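Local coordinates for protein DocCel5: Type I dockerin repeat domain from A. cellulolyticus family 5 endoglucanase WP_010249057 S15I, I16N mutant (Acetivibrio cellulolyticus, PDB 5NRK) that probably docks a family 5 endoglucanase onto cohesin modules of a cellulosomal scaffoldin, through a calcium-binding type I dockerin fold, at residues B[38-41]-B[42-46]. Numbering follows the deposited sequence. Where two conformers were deposited one is given.
Sequences AGDL and NGDKS. With CA (calcium ion), chain F.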
loop_
_atom_site.group_PDB
_atom_site.type_symbol
_atom_site.label_atom_id
_atom_site.label_comp_id
_atom_site.label_asym_id
_atom_site.label_seq_id
_atom_site.Cartn_x
_atom_site.Cartn_y
_atom_site.Cartn_z
ATOM N N ALA B 38 -2.372 11.950 -12.684
ATOM C CA ALA B 38 -2.401 12.041 -11.223
ATOM C C ALA B 38 -1.027 11.863 -10.594
ATOM O O ALA B 38 -0.732 12.498 -9.587
ATOM C CB ALA B 38 -3.375 11.023 -10.647
ATOM N N GLY B 39 -0.191 11.008 -11.188
ATOM C CA GLY B 39 1.056 10.572 -10.561
ATOM C C GLY B 39 2.329 11.230 -11.047
ATOM O O GLY B 39 3.364 11.109 -10.394
ATOM N N ASP B 40 2.277 11.849 -12.222
ATOM C CA ASP B 40 3.462 12.460 -12.831
ATOM C C ASP B 40 3.514 13.928 -12.436
ATOM O O ASP B 40 2.798 14.772 -12.997
ATOM C CB ASP B 40 3.452 12.315 -14.338
ATOM C CG ASP B 40 4.636 12.943 -14.989
ATOM O OD1 ASP B 40 5.704 13.038 -14.340
ATOM O OD2 ASP B 40 4.494 13.349 -16.170
ATOM N N LEU B 41 4.377 14.220 -11.485
ATOM C CA LEU B 41 4.414 15.543 -10.864
ATOM C C LEU B 41 5.524 16.427 -11.412
ATOM O O LEU B 41 5.598 17.612 -11.059
ATOM C CB LEU B 41 4.560 15.412 -9.369
ATOM C CG LEU B 41 3.505 14.530 -8.692
ATOM C CD1 LEU B 41 3.707 14.493 -7.189
ATOM C CD2 LEU B 41 2.085 14.999 -9.021
ATOM N N ASN B 42 6.347 15.886 -12.301
ATOM C CA ASN B 42 7.381 16.682 -12.995
ATOM C C ASN B 42 7.269 16.690 -14.510
ATOM O O ASN B 42 8.101 17.298 -15.170
ATOM C CB ASN B 42 8.784 16.259 -12.539
ATOM C CG ASN B 42 9.047 14.791 -12.736
ATOM O OD1 ASN B 42 8.267 14.115 -13.383
ATOM N ND2 ASN B 42 10.151 14.283 -12.184
ATOM N N GLY B 43 6.233 16.064 -15.076
ATOM C CA GLY B 43 5.968 16.184 -16.502
ATOM C C GLY B 43 6.812 15.336 -17.429
ATOM O O GLY B 43 6.800 15.552 -18.643
ATOM N N ASP B 44 7.536 14.358 -16.883
ATOM C CA ASP B 44 8.333 13.472 -17.732
ATOM C C ASP B 44 7.560 12.255 -18.271
ATOM O O ASP B 44 8.133 11.414 -18.964
ATOM C CB ASP B 44 9.662 13.070 -17.063
ATOM C CG ASP B 44 9.482 12.176 -15.843
ATOM O OD1 ASP B 44 8.331 11.838 -15.486
ATOM O OD2 ASP B 44 10.516 11.834 -15.232
ATOM N N LYS B 45 6.271 12.183 -17.952
ATOM C CA LYS B 45 5.356 11.134 -18.410
ATOM C C LYS B 45 5.651 9.754 -17.807
ATOM O O LYS B 45 5.155 8.737 -18.290
ATOM C CB LYS B 45 5.276 11.075 -19.950
ATOM C CG LYS B 45 4.944 12.391 -20.623
ATOM C CD LYS B 45 3.461 12.660 -20.508
ATOM C CE LYS B 45 3.057 13.913 -21.267
ATOM N NZ LYS B 45 3.658 15.159 -20.711
ATOM N N SER B 46 6.418 9.735 -16.722
ATOM C CA SER B 46 6.730 8.521 -15.959
ATOM C C SER B 46 6.315 8.762 -14.511
ATOM O O SER B 46 6.346 9.899 -14.034
ATOM C CB SER B 46 8.240 8.201 -15.966
ATOM O OG SER B 46 8.752 7.822 -17.234
HETATM CA CA CA F . 7.408 11.871 -13.334
HETATM O O HOH W 1 9.692 11.344 -12.736
#
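Asp40 places CG anti to its backbone N (chi1 179°), while Asp44 holds CG between its backbone N and carbonyl carbon; these torsions help bring both OD1 atoms to one calcium ion. Asp40 OD1 lies 2.3 Å from the calcium, and Asp44 OD1, the side chain of Asn42, the carbonyl oxygen of Ser46 and a water add further ligands. The side chains of Asp40 and Asn42 cross at about a right angle, with carboxylate and amide planes 76° apart. Asp40 OD1 and Asp44 OD1 are 3.1 Å apart, a spacing explained by the shared cation.

The other Asp40 oxygen holds the loop backbone: Lys45 N donates to Asp40 OD2 over 2.8 Å, arriving 51° out of the carboxylate plane. Weak bonds from Gly43 N (3.2 Å) and Asp44 N (3.4 Å) reach Asp40 OD1, which thus serves metal and backbone together. Within the loop, Ser46 N donates to Asp44 OD1 at 3.1 Å, an Asx turn that steadies this ligand, and the metal-bound water donates to Asp44 OD2 at 2.7 Å. Gly43 and Lys45 both adopt positive phi, a backbone shape that favours glycine at the first.

Asp51 completes the site, as in an EF-hand loop. The loop leaves helix 35-39 at Asp40 and leads to helix 49-59, against which Leu41 packs on Ile54 and Met55.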